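Long-range contact in 3-deoxy-D-manno-octulosonate 8-phosphate phosphatase KdsC (Haemophilus influenzae Rd, PDB 1K1E), which hydrolyses 3-deoxy-D-manno-octulosonate 8-phosphate to KDO and inorganic phosphate, a step in lipopolysaccharide biosynthesis: residues A[12-17]-A[105-110]. Sequence-based numbering, arbitrary orientation.
With CO (cobalt (II) ion), chain M.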
loop_
_atom_site.group_PDB
_atom_site.type_symbol
_atom_site.label_atom_id
_atom_site.label_comp_id
_atom_site.label_asym_id
_atom_site.label_seq_id
_atom_site.Cartn_x
_atom_site.Cartn_y
_atom_site.Cartn_z
ATOM N N ILE A 12 -13.001 -22.257 2.447
ATOM C CA ILE A 12 -13.900 -21.091 2.318
ATOM C C ILE A 12 -13.066 -19.875 2.794
ATOM O O ILE A 12 -12.469 -19.897 3.920
ATOM C CB ILE A 12 -15.110 -21.218 3.277
ATOM C CG1 ILE A 12 -15.999 -22.380 2.861
ATOM C CG2 ILE A 12 -15.945 -19.913 3.272
ATOM C CD1 ILE A 12 -16.985 -22.691 3.968
ATOM N N THR A 13 -13.069 -18.816 1.999
ATOM C CA THR A 13 -12.316 -17.651 2.367
ATOM C C THR A 13 -13.149 -16.363 2.445
ATOM O O THR A 13 -13.989 -16.051 1.578
ATOM C CB THR A 13 -11.104 -17.419 1.388
ATOM O OG1 THR A 13 -10.359 -16.283 1.842
ATOM C CG2 THR A 13 -11.555 -17.072 0.020
ATOM N N ASP A 14 -12.946 -15.643 3.543
ATOM C CA ASP A 14 -13.537 -14.330 3.708
ATOM C C ASP A 14 -12.818 -13.479 2.645
ATOM O O ASP A 14 -11.787 -13.863 2.076
ATOM C CB ASP A 14 -13.197 -13.765 5.113
ATOM C CG ASP A 14 -13.485 -12.295 5.230
ATOM O OD1 ASP A 14 -14.524 -11.848 4.712
ATOM O OD2 ASP A 14 -12.684 -11.596 5.863
ATOM N N VAL A 15 -13.383 -12.316 2.321
ATOM C CA VAL A 15 -12.732 -11.458 1.347
ATOM C C VAL A 15 -11.938 -10.271 1.910
ATOM O O VAL A 15 -10.719 -10.218 1.804
ATOM C CB VAL A 15 -13.785 -10.869 0.306
ATOM C CG1 VAL A 15 -13.137 -9.837 -0.607
ATOM C CG2 VAL A 15 -14.346 -12.042 -0.520
ATOM N N ASP A 16 -12.633 -9.320 2.510
ATOM C CA ASP A 16 -11.905 -8.113 2.954
ATOM C C ASP A 16 -11.038 -8.380 4.124
ATOM O O ASP A 16 -11.522 -8.842 5.127
ATOM C CB ASP A 16 -12.899 -7.003 3.259
ATOM C CG ASP A 16 -13.710 -6.633 2.026
ATOM O OD1 ASP A 16 -13.068 -6.197 1.037
ATOM O OD2 ASP A 16 -14.945 -6.841 2.027
ATOM N N GLY A 17 -9.743 -8.097 4.008
ATOM C CA GLY A 17 -8.880 -8.322 5.163
ATOM C C GLY A 17 -8.155 -9.648 5.065
ATOM O O GLY A 17 -7.194 -9.890 5.819
ATOM N N ILE A 105 -10.706 -19.100 6.418
ATOM C CA ILE A 105 -9.647 -18.140 6.720
ATOM C C ILE A 105 -10.319 -16.785 6.863
ATOM O O ILE A 105 -11.028 -16.349 5.955
ATOM C CB ILE A 105 -8.498 -18.131 5.618
ATOM C CG1 ILE A 105 -7.469 -17.006 5.973
ATOM C CG2 ILE A 105 -9.077 -18.144 4.160
ATOM C CD1 ILE A 105 -6.185 -17.099 5.046
ATOM N N GLY A 106 -10.089 -16.105 7.989
ATOM C CA GLY A 106 -10.791 -14.847 8.209
ATOM C C GLY A 106 -9.890 -13.894 8.940
ATOM O O GLY A 106 -8.726 -14.230 9.245
ATOM N N ASP A 107 -10.410 -12.700 9.158
ATOM C CA ASP A 107 -9.594 -11.662 9.845
ATOM C C ASP A 107 -10.318 -10.893 10.948
ATOM O O ASP A 107 -9.673 -10.101 11.630
ATOM C CB ASP A 107 -9.126 -10.592 8.872
ATOM C CG ASP A 107 -10.275 -9.723 8.348
ATOM O OD1 ASP A 107 -10.210 -8.476 8.375
ATOM O OD2 ASP A 107 -11.275 -10.284 7.891
ATOM N N ASP A 108 -11.630 -11.055 11.062
ATOM C CA ASP A 108 -12.355 -10.216 12.045
ATOM C C ASP A 108 -13.478 -10.895 12.792
ATOM O O ASP A 108 -13.756 -12.098 12.573
ATOM C CB ASP A 108 -12.888 -8.931 11.315
ATOM C CG ASP A 108 -13.009 -7.714 12.237
ATOM O OD1 ASP A 108 -13.424 -6.637 11.712
ATOM O OD2 ASP A 108 -12.656 -7.832 13.448
ATOM N N SER A 109 -14.128 -10.116 13.671
ATOM C CA SER A 109 -15.206 -10.635 14.522
ATOM C C SER A 109 -16.281 -11.352 13.752
ATOM O O SER A 109 -16.783 -12.391 14.228
ATOM C CB SER A 109 -15.826 -9.491 15.354
ATOM O OG SER A 109 -14.771 -8.866 16.112
ATOM N N VAL A 110 -16.629 -10.807 12.585
ATOM C CA VAL A 110 -17.663 -11.404 11.734
ATOM C C VAL A 110 -17.304 -12.846 11.413
ATOM O O VAL A 110 -18.191 -13.629 11.170
ATOM C CB VAL A 110 -17.819 -10.644 10.341
ATOM C CG1 VAL A 110 -19.208 -10.956 9.680
ATOM C CG2 VAL A 110 -17.675 -9.111 10.530
HETATM CO CO CO M . -12.786 -9.710 6.657
HETATM O O HOH W 1 -14.380 -9.320 5.218
HETATM O O HOH W 2 -12.593 -7.742 7.338
HETATM O O HOH W 3 -14.266 -10.332 8.055
#
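The carboxylates of Asp-14 and Asp-107, nearly coplanar (planes 12° apart) though their side chains cross at about a right angle, meet OD2 to OD2 at the cobalt. Asp-14 OD2 lies 2.0 Å from the cobalt, as does Asp-107 OD2. The shared metal explains why these two oxygens stand 2.8 Å apart. Asp-14 CG is anti to the backbone N (chi1 166°), reaching toward the metal; Asp-107 CG lies between its backbone N and carbonyl carbon (chi1 69°). One face is overlain by the backbone carbonyl of Asp-16, whose O binds the cobalt at 2.2 Å; water 3 lies trans to it. Near the carboxylate plane, water 2 donates to Asp-107 OD1 and water 1, with other acceptors in reach, to Asp-14 OD1, completing the octahedron.

Gly-17 CA sits 3.5 Å from Asp-107 OD1. The outer oxygens have further partners: Asp-14 OD1 pairs with Lys-84, Asp-107 OD1 with Arg-39 of the second subunit, both substrate-binding by similarity. This is the metal site of the HAD superfamily: the DxD motif contributes the Asp-14 carboxylate and the Asp-16 carbonyl; in relatives the first aspartate is the nucleophile.

Behind the metal, parallel strands are joined by Asp-14 N to Ile-105 O and Ile-105 N to Ile-12 O (both 3.2 Å). Ile-105 CG2 lies against Thr-13 OG1, which donates to Asp-14 O (2.8 Å); helix 147-158 covers this face through Phe-148 and Met-151. Strands 10-14 and 102-106 are central in the sheet, flanked by 53-58 and 120-123, with the cobalt at their C-terminal ends.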